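Excinuclease ABC, subunit A. (Deinococcus radiodurans, PDB 2VF7) probably recognises and binds damaged DNA in DNA repair, as a zinc-containing, ATP-hydrolysing UvrA-family member of the ABC superfamily. Local coordinates at residues N25-V33 with G458-S467; L398-S409 with G430-D440. The protein carries 1 engineered substitution. All coordinates share one frame; numbering follows the deposited sequence.

Interaction 1 of 2, residues N25-V33 with G458-S467; sequences NLKDISVKV and GEKGGEILYS. With ADP (adenosine-5'-diphosphate), chain E.
Asn25 and Lys27, on the loop leading into strand 29-34, reach the carbonyl oxygens of the glycine-rich turn 458-462 and form the polar half of this contact. ND2 of Asn25 gives a nearly straight hydrogen bond (168°) to O of Gly458, 2.8 Å away. The acceptor lies almost in the amide plane, but the donor stands tilted from the carbonyl plane. Gly461 N meets Gly458 O from the opposite face, and two donors thus grip one oxygen. With CG of Asn25 held between the backbone N and the carbonyl carbon (chi1 68°), the amide stands between turn and nucleotide, ND2 directed to Gly458 and OD1 lying 3.0 Å from C5' of ADP. The Lys27 chain bends at CB-CG (chi2 -75°) and runs along the turn past Gly461 O, until NZ reaches Glu459 O at 3.1 Å.

One backbone hydrogen bond joins Lys27 N to Gly462 O at 3.0 Å. In return, Gly462 CA points a C-H at Asn25 O, 3.4 Å away, on the side where any larger residue would carry a CB that collides with this oxygen.

The apolar part lies further along the strand. Ile29 and Ile464 cross at about a right angle, CD1 of Ile29 lying 4.0 Å from CG1 of Ile464, and Leu52 of helix 49-69 also touches Ile464. Val31 turns CG2 towards Ser467, whose OG donates to Lys32 O at 2.8 Å, nearly along the C=O axis, and also bonds Trp449 NE1.

An outer strand of the antiparallel sheet of this ABC ATPase domain is thereby joined to the edge strand of its mixed sheet. Carbonyl oxygens accept every hydrogen bond that crosses, so the fit depends on main-chain shape, and Asn25 links the position of the turn directly to the occupied ADP pocket.

Interaction 2 of 2, residues L398-S409 with G430-D440; sequences LFGVVYVLDEPS and GGNSLFVVEHD
Val402 places CG1 squarely over the centre of the Phe435 ring, 3.6 Å from the centroid and only 7° off the ring normal, a CH-pi contact. The methyl gets there because CG1 lies anti to the backbone N (chi1 -160°), leaning across the gap between the strands. Beyond it, on the same face, Phe54 and Leu57 of helix 49-69 pack on Val404, Val437 and Phe435.

On the other face, CD1 of Leu405 settles into the notch between CG2 of Val436, at 3.8 Å, and CD2 of Leu434, at 4.0 Å. The Tyr403 ring presents its edge to the Asn432 amide, the planes 78° apart, while Asn432 ND2 bonds Leu427 O of helix 417-428. In the loops before the strands, Phe399 CE1 lies against Gly431 CA, where a CB would collide with it.

Strands 402-406 and 433-437 run parallel, paired residue for residue from Val402 with Ser433 to Asp406 with Val437, with helix 417-428 as the beta-alpha-beta crossover. Asp406 and Glu407 follow four hydrophobic residues, consistent with a Walker B motif, and His439 is consistent with the switch (H-loop) histidine of ABC ATPases.

At this end Glu438 curls back, its chain bent at chi2, and OE2 accepts His439 N at 3.0 Å and Asp440 N at 3.2 Å from opposite faces of the carboxylate. Replacing Glu438 by an alanine is likely to leave both these N-H groups without their acceptor. OE1 of Glu407 meets the His439 ring at its edge, ND1 giving a weak bond, and His439 NE2 makes another with Lys49.

Interaction 2 is nested within the long loop that interaction 1 closes: residues 25-33 come first, then 398-409 and 430-440, and finally 458-467. Their centres lie 20 Å apart, and they touch where Val33 CG2 packs on Phe435 CZ at 3.7 Å. Both reach the same six-stranded mixed sheet, in which strand 433-437 lies between 402-406 and 38-42, and strand 449-453 separates 38-42 from edge strand 464-468. Helix 49-69, following the P-loop, packs on both contacts. The nucleotide site lies at the ends of both: Asn25 of interaction 1 borders ADP, and His439 of interaction 2 approaches Lys49, uniting distant sequence in one ATP-binding core.

Interaction 1 of 2, residues N25-V33 with G458-S467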
loop_
_atom_site.group_PDB
_atom_site.type_symbol
_atom_site.label_atom_id
_atom_site.label_comp_id
_atom_site.label_asym_id
_atom_site.label_seq_id
_atom_site.Cartn_x
_atom_site.Cartn_y
_atom_site.Cartn_z
ATOM N N ASN A 25 14.060 17.528 19.376
ATOM C CA ASN A 25 14.645 18.116 20.566
ATOM C C ASN A 25 14.277 17.382 21.863
ATOM O O ASN A 25 14.566 17.855 22.948
ATOM C CB ASN A 25 14.318 19.606 20.642
ATOM C CG ASN A 25 12.858 19.868 20.891
ATOM O OD1 ASN A 25 11.986 19.208 20.312
ATOM N ND2 ASN A 25 12.573 20.841 21.754
ATOM N N LEU A 26 13.646 16.222 21.755
ATOM C CA LEU A 26 13.326 15.460 22.952
ATOM C C LEU A 26 14.658 15.085 23.607
ATOM O O LEU A 26 15.630 14.778 22.917
ATOM C CB LEU A 26 12.474 14.242 22.596
ATOM C CG LEU A 26 10.941 14.330 22.467
ATOM C CD1 LEU A 26 10.359 15.729 22.453
ATOM C CD2 LEU A 26 10.450 13.555 21.277
ATOM N N LYS A 27 14.718 15.161 24.930
ATOM C CA LYS A 27 15.975 14.957 25.640
ATOM C C LYS A 27 16.129 13.535 26.141
ATOM O O LYS A 27 16.445 13.331 27.306
ATOM C CB LYS A 27 16.081 15.912 26.841
ATOM C CG LYS A 27 15.966 17.402 26.530
ATOM C CD LYS A 27 17.214 17.943 25.901
ATOM C CE LYS A 27 16.991 19.355 25.378
ATOM N NZ LYS A 27 18.303 19.959 25.006
ATOM N N ASP A 28 15.901 12.541 25.293
ATOM C CA ASP A 28 16.072 11.152 25.742
ATOM C C ASP A 28 15.170 10.942 26.959
ATOM O O ASP A 28 15.653 10.627 28.046
ATOM C CB ASP A 28 17.539 10.922 26.129
ATOM C CG ASP A 28 17.960 9.464 26.057
ATOM O OD1 ASP A 28 18.949 9.109 26.729
ATOM O OD2 ASP A 28 17.333 8.675 25.321
ATOM N N ILE A 29 13.862 11.158 26.767
ATOM C CA ILE A 29 12.885 11.184 27.866
ATOM C C ILE A 29 12.210 9.823 28.130
ATOM O O ILE A 29 12.188 8.932 27.259
ATOM C CB ILE A 29 11.762 12.297 27.659
ATOM C CG1 ILE A 29 10.811 11.944 26.516
ATOM C CG2 ILE A 29 12.360 13.668 27.416
ATOM C CD1 ILE A 29 9.598 11.124 26.937
ATOM N N SER A 30 11.664 9.688 29.342
ATOM C CA SER A 30 10.772 8.589 29.699
ATOM C C SER A 30 9.451 9.184 30.152
ATOM O O SER A 30 9.435 10.108 30.953
ATOM C CB SER A 30 11.351 7.763 30.845
ATOM O OG SER A 30 12.535 7.119 30.458
ATOM N N VAL A 31 8.350 8.664 29.628
ATOM C CA VAL A 31 7.032 9.077 30.074
ATOM C C VAL A 31 6.070 7.895 30.001
ATOM O O VAL A 31 6.274 6.976 29.226
ATOM C CB VAL A 31 6.500 10.320 29.274
ATOM C CG1 VAL A 31 6.122 9.958 27.861
ATOM C CG2 VAL A 31 5.324 10.943 29.970
ATOM N N LYS A 32 5.040 7.916 30.837
ATOM C CA LYS A 32 3.943 6.953 30.753
ATOM C C LYS A 32 2.616 7.700 30.602
ATOM O O LYS A 32 2.438 8.782 31.166
ATOM C CB LYS A 32 3.910 6.041 31.983
ATOM C CG LYS A 32 3.168 6.624 33.169
ATOM C CD LYS A 32 3.305 5.776 34.446
ATOM C CE LYS A 32 2.518 6.415 35.606
ATOM N NZ LYS A 32 2.292 5.485 36.742
ATOM N N VAL A 33 1.695 7.116 29.837
ATOM C CA VAL A 33 0.363 7.709 29.625
ATOM C C VAL A 33 -0.725 6.631 29.594
ATOM O O VAL A 33 -0.548 5.583 28.955
ATOM C CB VAL A 33 0.291 8.614 28.331
ATOM C CG1 VAL A 33 1.324 9.679 28.377
ATOM C CG2 VAL A 33 0.486 7.809 27.081
ATOM N N GLY A 458 12.596 24.574 21.709
ATOM C CA GLY A 458 13.859 24.115 21.128
ATOM C C GLY A 458 14.863 23.479 22.079
ATOM O O GLY A 458 14.528 22.596 22.856
ATOM N N GLU A 459 16.110 23.929 21.999
ATOM C CA GLU A 459 17.205 23.381 22.796
ATOM C C GLU A 459 16.989 23.624 24.294
ATOM O O GLU A 459 17.604 22.961 25.129
ATOM C CB GLU A 459 18.557 23.956 22.325
ATOM C CG GLU A 459 18.618 24.260 20.808
ATOM C CD GLU A 459 20.016 24.171 20.207
ATOM O OE1 GLU A 459 20.553 25.209 19.758
ATOM O OE2 GLU A 459 20.573 23.055 20.170
ATOM N N LYS A 460 16.098 24.565 24.614
ATOM C CA LYS A 460 15.743 24.906 25.996
ATOM C C LYS A 460 14.426 24.275 26.423
ATOM O O LYS A 460 13.873 24.634 27.450
ATOM C CB LYS A 460 15.656 26.421 26.176
ATOM C CG LYS A 460 16.984 27.146 26.199
ATOM C CD LYS A 460 16.738 28.615 26.495
ATOM C CE LYS A 460 17.993 29.351 26.907
ATOM N NZ LYS A 460 17.661 30.740 27.319
ATOM N N GLY A 461 13.927 23.344 25.621
ATOM C CA GLY A 461 12.739 22.569 25.959
ATOM C C GLY A 461 12.993 21.088 25.785
ATOM O O GLY A 461 14.111 20.613 25.990
ATOM N N GLY A 462 11.956 20.347 25.411
ATOM C CA GLY A 462 12.119 18.918 25.116
ATOM C C GLY A 462 12.196 17.993 26.319
ATOM O O GLY A 462 12.628 16.859 26.193
ATOM N N GLU A 463 11.783 18.479 27.490
ATOM C CA GLU A 463 11.665 17.625 28.691
ATOM C C GLU A 463 10.253 17.563 29.284
ATOM O O GLU A 463 9.379 18.360 28.943
ATOM C CB GLU A 463 12.702 17.992 29.752
ATOM C CG GLU A 463 13.030 19.448 29.834
ATOM C CD GLU A 463 14.455 19.692 30.300
ATOM O OE1 GLU A 463 15.149 18.723 30.669
ATOM O OE2 GLU A 463 14.886 20.858 30.288
ATOM N N ILE A 464 10.026 16.575 30.141
ATOM C CA ILE A 464 8.693 16.321 30.685
ATOM C C ILE A 464 8.631 17.023 32.002
ATOM O O ILE A 464 9.385 16.710 32.912
ATOM C CB ILE A 464 8.401 14.781 30.867
ATOM C CG1 ILE A 464 8.587 13.998 29.551
ATOM C CG2 ILE A 464 7.016 14.533 31.475
ATOM C CD1 ILE A 464 7.866 14.578 28.359
ATOM N N LEU A 465 7.749 18.007 32.094
ATOM C CA LEU A 465 7.581 18.736 33.340
ATOM C C LEU A 465 6.625 17.990 34.259
ATOM O O LEU A 465 6.788 17.983 35.487
ATOM C CB LEU A 465 7.070 20.149 33.067
ATOM C CG LEU A 465 7.819 20.946 31.996
ATOM C CD1 LEU A 465 7.419 22.399 32.071
ATOM C CD2 LEU A 465 9.333 20.783 32.097
ATOM N N TYR A 466 5.633 17.351 33.645
ATOM C CA TYR A 466 4.566 16.684 34.372
ATOM C C TYR A 466 3.911 15.599 33.523
ATOM O O TYR A 466 3.710 15.782 32.341
ATOM C CB TYR A 466 3.528 17.719 34.831
ATOM C CG TYR A 466 2.404 17.155 35.685
ATOM C CD1 TYR A 466 2.668 16.659 36.955
ATOM C CD2 TYR A 466 1.081 17.112 35.205
ATOM C CE1 TYR A 466 1.669 16.139 37.725
ATOM C CE2 TYR A 466 0.069 16.584 35.971
ATOM C CZ TYR A 466 0.371 16.099 37.245
ATOM O OH TYR A 466 -0.601 15.555 38.060
ATOM N N SER A 467 3.625 14.451 34.133
ATOM C CA SER A 467 2.699 13.476 33.560
ATOM C C SER A 467 1.749 13.018 34.672
ATOM O O SER A 467 2.148 12.301 35.576
ATOM C CB SER A 467 3.470 12.296 32.942
ATOM O OG SER A 467 2.612 11.386 32.258
HETATM P PB ADP E . 5.439 21.723 19.406
HETATM O O1B ADP E . 5.168 22.049 20.847
HETATM O O2B ADP E . 5.524 22.930 18.520
HETATM O O3B ADP E . 4.491 20.668 18.867
HETATM P PA ADP E . 7.570 20.622 17.970
HETATM O O1A ADP E . 6.765 21.206 16.808
HETATM O O2A ADP E . 7.822 19.151 18.006
HETATM O O3A ADP E . 6.921 21.072 19.366
HETATM O "O5'" ADP E . 9.023 21.311 17.900
HETATM C "C5'" ADP E . 10.210 20.784 18.499
HETATM C "C4'" ADP E . 11.307 20.764 17.449
HETATM O "O4'" ADP E . 10.978 19.769 16.472
HETATM C "C3'" ADP E . 11.493 22.069 16.675
HETATM O "O3'" ADP E . 12.900 22.342 16.455
HETATM C "C2'" ADP E . 10.769 21.778 15.368
HETATM O "O2'" ADP E . 11.192 22.595 14.282
HETATM C "C1'" ADP E . 11.072 20.300 15.153
HETATM N N9 ADP E . 10.082 19.609 14.305
HETATM C C8 ADP E . 8.771 19.464 14.593
HETATM N N7 ADP E . 8.102 18.799 13.632
HETATM C C5 ADP E . 9.022 18.495 12.697
HETATM C C6 ADP E . 8.999 17.754 11.424
HETATM N N6 ADP E . 7.831 17.242 10.953
HETATM N N1 ADP E . 10.157 17.639 10.753
HETATM C C2 ADP E . 11.326 18.149 11.206
HETATM N N3 ADP E . 11.423 18.820 12.361
HETATM C C4 ADP E . 10.322 19.016 13.142
#

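Interaction 2 of 2, residues L398-S409 with G430-D440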
loop_
_atom_site.group_PDB
_atom_site.type_symbol
_atom_site.label_atom_id
_atom_site.label_comp_id
_atom_site.label_asym_id
_atom_site.label_seq_id
_atom_site.Cartn_x
_atom_site.Cartn_y
_atom_site.Cartn_z
ATOM N N LEU A 398 -14.944 1.449 14.720
ATOM C CA LEU A 398 -13.564 1.125 15.141
ATOM C C LEU A 398 -13.429 1.017 16.657
ATOM O O LEU A 398 -13.972 1.854 17.391
ATOM C CB LEU A 398 -12.546 2.158 14.652
ATOM C CG LEU A 398 -11.689 1.858 13.432
ATOM C CD1 LEU A 398 -10.315 2.521 13.580
ATOM C CD2 LEU A 398 -11.528 0.364 13.236
ATOM N N PHE A 399 -12.671 0.005 17.093
ATOM C CA PHE A 399 -12.519 -0.355 18.506
ATOM C C PHE A 399 -11.052 -0.642 18.785
ATOM O O PHE A 399 -10.389 -1.242 17.962
ATOM C CB PHE A 399 -13.361 -1.599 18.843
ATOM C CG PHE A 399 -13.225 -2.052 20.267
ATOM C CD1 PHE A 399 -14.207 -1.750 21.198
ATOM C CD2 PHE A 399 -12.104 -2.768 20.684
ATOM C CE1 PHE A 399 -14.085 -2.152 22.530
ATOM C CE2 PHE A 399 -11.969 -3.169 22.008
ATOM C CZ PHE A 399 -12.966 -2.854 22.938
ATOM N N GLY A 400 -10.560 -0.205 19.940
ATOM C CA GLY A 400 -9.191 -0.462 20.364
ATOM C C GLY A 400 -8.071 0.192 19.564
ATOM O O GLY A 400 -7.037 -0.421 19.378
ATOM N N VAL A 401 -8.264 1.413 19.067
ATOM C CA VAL A 401 -7.171 2.164 18.417
ATOM C C VAL A 401 -6.901 3.415 19.272
ATOM O O VAL A 401 -7.693 3.719 20.162
ATOM C CB VAL A 401 -7.479 2.578 16.913
ATOM C CG1 VAL A 401 -7.563 1.387 16.000
ATOM C CG2 VAL A 401 -8.735 3.431 16.793
ATOM N N VAL A 402 -5.780 4.089 19.026
ATOM C CA VAL A 402 -5.522 5.440 19.527
ATOM C C VAL A 402 -5.770 6.488 18.445
ATOM O O VAL A 402 -5.242 6.383 17.338
ATOM C CB VAL A 402 -4.050 5.660 19.965
ATOM C CG1 VAL A 402 -3.966 6.876 20.926
ATOM C CG2 VAL A 402 -3.472 4.430 20.611
ATOM N N TYR A 403 -6.549 7.515 18.783
ATOM C CA TYR A 403 -6.712 8.687 17.914
ATOM C C TYR A 403 -5.741 9.778 18.313
ATOM O O TYR A 403 -5.660 10.151 19.481
ATOM C CB TYR A 403 -8.144 9.204 17.972
ATOM C CG TYR A 403 -9.121 8.292 17.256
ATOM C CD1 TYR A 403 -10.022 7.485 17.968
ATOM C CD2 TYR A 403 -9.132 8.225 15.871
ATOM C CE1 TYR A 403 -10.925 6.648 17.299
ATOM C CE2 TYR A 403 -10.012 7.384 15.192
ATOM C CZ TYR A 403 -10.915 6.609 15.904
ATOM O OH TYR A 403 -11.788 5.801 15.194
ATOM N N VAL A 404 -4.993 10.274 17.332
ATOM C CA VAL A 404 -4.016 11.341 17.555
ATOM C C VAL A 404 -4.503 12.659 16.906
ATOM O O VAL A 404 -4.599 12.779 15.687
ATOM C CB VAL A 404 -2.611 10.939 17.043
ATOM C CG1 VAL A 404 -1.561 11.798 17.703
ATOM C CG2 VAL A 404 -2.334 9.467 17.332
ATOM N N LEU A 405 -4.853 13.622 17.753
ATOM C CA LEU A 405 -5.442 14.876 17.296
ATOM C C LEU A 405 -4.514 16.092 17.514
ATOM O O LEU A 405 -3.748 16.147 18.484
ATOM C CB LEU A 405 -6.818 15.095 17.949
ATOM C CG LEU A 405 -7.972 14.096 17.731
ATOM C CD1 LEU A 405 -8.250 13.278 18.981
ATOM C CD2 LEU A 405 -9.243 14.843 17.397
ATOM N N ASP A 406 -4.586 17.053 16.601
ATOM C CA ASP A 406 -3.762 18.271 16.701
ATOM C C ASP A 406 -4.612 19.538 16.706
ATOM O O ASP A 406 -4.949 20.068 15.648
ATOM C CB ASP A 406 -2.721 18.341 15.585
ATOM C CG ASP A 406 -1.966 19.667 15.580
ATOM O OD1 ASP A 406 -2.244 20.487 14.682
ATOM O OD2 ASP A 406 -1.124 19.906 16.488
ATOM N N GLU A 407 -4.957 19.997 17.910
ATOM C CA GLU A 407 -5.821 21.158 18.116
ATOM C C GLU A 407 -7.155 21.078 17.383
ATOM O O GLU A 407 -7.348 21.730 16.364
ATOM C CB GLU A 407 -5.085 22.453 17.784
ATOM C CG GLU A 407 -4.180 22.914 18.892
ATOM C CD GLU A 407 -3.584 24.277 18.612
ATOM O OE1 GLU A 407 -2.359 24.335 18.339
ATOM O OE2 GLU A 407 -4.341 25.281 18.653
ATOM N N PRO A 408 -8.096 20.289 17.921
ATOM C CA PRO A 408 -9.410 20.146 17.308
ATOM C C PRO A 408 -10.331 21.323 17.631
ATOM O O PRO A 408 -11.456 21.432 17.084
ATOM C CB PRO A 408 -9.933 18.836 17.923
ATOM C CG PRO A 408 -8.783 18.307 18.816
ATOM C CD PRO A 408 -7.969 19.467 19.140
ATOM N N SER A 409 -9.851 22.195 18.512
ATOM C CA SER A 409 -10.569 23.396 18.913
ATOM C C SER A 409 -10.135 24.611 18.101
ATOM O O SER A 409 -10.602 25.719 18.347
ATOM C CB SER A 409 -10.280 23.678 20.371
ATOM O OG SER A 409 -8.882 23.686 20.547
ATOM N N GLY A 430 -16.226 4.441 23.274
ATOM C CA GLY A 430 -16.361 3.380 22.272
ATOM C C GLY A 430 -15.275 2.308 22.326
ATOM O O GLY A 430 -15.296 1.361 21.539
ATOM N N GLY A 431 -14.327 2.476 23.252
ATOM C CA GLY A 431 -13.213 1.562 23.456
ATOM C C GLY A 431 -11.859 2.090 22.996
ATOM O O GLY A 431 -10.893 1.316 22.917
ATOM N N ASN A 432 -11.778 3.397 22.716
ATOM C CA ASN A 432 -10.573 4.024 22.142
ATOM C C ASN A 432 -9.795 4.920 23.123
ATOM O O ASN A 432 -10.279 5.237 24.205
ATOM C CB ASN A 432 -10.916 4.823 20.874
ATOM C CG ASN A 432 -11.841 4.072 19.927
ATOM O OD1 ASN A 432 -11.477 3.054 19.345
ATOM N ND2 ASN A 432 -13.054 4.589 19.765
ATOM N N SER A 433 -8.582 5.307 22.726
ATOM C CA SER A 433 -7.714 6.213 23.493
ATOM C C SER A 433 -7.443 7.455 22.654
ATOM O O SER A 433 -7.324 7.369 21.426
ATOM C CB SER A 433 -6.367 5.543 23.828
ATOM O OG SER A 433 -6.521 4.242 24.375
ATOM N N LEU A 434 -7.300 8.602 23.315
ATOM C CA LEU A 434 -7.152 9.867 22.613
ATOM C C LEU A 434 -5.886 10.608 23.036
ATOM O O LEU A 434 -5.698 10.915 24.211
ATOM C CB LEU A 434 -8.401 10.736 22.840
ATOM C CG LEU A 434 -9.746 10.095 22.456
ATOM C CD1 LEU A 434 -10.803 10.447 23.464
ATOM C CD2 LEU A 434 -10.175 10.506 21.093
ATOM N N PHE A 435 -5.003 10.863 22.073
ATOM C CA PHE A 435 -3.820 11.686 22.322
ATOM C C PHE A 435 -4.042 13.035 21.631
ATOM O O PHE A 435 -4.115 13.103 20.406
ATOM C CB PHE A 435 -2.519 11.022 21.816
ATOM C CG PHE A 435 -2.113 9.752 22.563
ATOM C CD1 PHE A 435 -2.746 9.356 23.748
ATOM C CD2 PHE A 435 -1.065 8.955 22.068
ATOM C CE1 PHE A 435 -2.349 8.190 24.407
ATOM C CE2 PHE A 435 -0.670 7.786 22.723
ATOM C CZ PHE A 435 -1.303 7.401 23.886
ATOM N N VAL A 436 -4.128 14.098 22.419
ATOM C CA VAL A 436 -4.545 15.398 21.913
ATOM C C VAL A 436 -3.533 16.474 22.252
ATOM O O VAL A 436 -3.342 16.775 23.414
ATOM C CB VAL A 436 -5.902 15.810 22.514
ATOM C CG1 VAL A 436 -6.339 17.212 22.016
ATOM C CG2 VAL A 436 -6.953 14.750 22.196
ATOM N N VAL A 437 -2.865 17.034 21.243
ATOM C CA VAL A 437 -2.100 18.254 21.481
ATOM C C VAL A 437 -2.995 19.465 21.345
ATOM O O VAL A 437 -3.599 19.704 20.297
ATOM C CB VAL A 437 -0.734 18.338 20.696
ATOM C CG1 VAL A 437 -0.585 17.218 19.700
ATOM C CG2 VAL A 437 -0.500 19.706 20.087
ATOM N N GLU A 438 -3.076 20.210 22.437
ATOM C CA GLU A 438 -4.025 21.293 22.594
ATOM C C GLU A 438 -3.413 22.466 23.362
ATOM O O GLU A 438 -2.534 22.286 24.222
ATOM C CB GLU A 438 -5.286 20.777 23.315
ATOM C CG GLU A 438 -6.453 21.743 23.348
ATOM C CD GLU A 438 -6.891 22.221 21.965
ATOM O OE1 GLU A 438 -7.678 21.496 21.311
ATOM O OE2 GLU A 438 -6.476 23.332 21.538
ATOM N N HIS A 439 -3.889 23.666 23.034
ATOM C CA HIS A 439 -3.571 24.884 23.785
ATOM C C HIS A 439 -4.763 25.436 24.562
ATOM O O HIS A 439 -4.585 26.168 25.532
ATOM C CB HIS A 439 -3.008 25.946 22.847
ATOM C CG HIS A 439 -1.647 25.612 22.341
ATOM N ND1 HIS A 439 -1.410 25.242 21.037
ATOM C CD2 HIS A 439 -0.451 25.556 22.975
ATOM C CE1 HIS A 439 -0.120 25.002 20.879
ATOM N NE2 HIS A 439 0.482 25.172 22.043
ATOM N N ASP A 440 -5.971 25.086 24.126
ATOM C CA ASP A 440 -7.210 25.532 24.778
ATOM C C ASP A 440 -7.250 25.099 26.234
ATOM O O ASP A 440 -7.208 23.909 26.531
ATOM C CB ASP A 440 -8.427 24.963 24.050
ATOM C CG ASP A 440 -9.692 25.755 24.311
ATOM O OD1 ASP A 440 -9.927 26.165 25.460
ATOM O OD2 ASP A 440 -10.472 25.977 23.361
HETATM O O HOH W 1 -7.208 2.043 23.129
#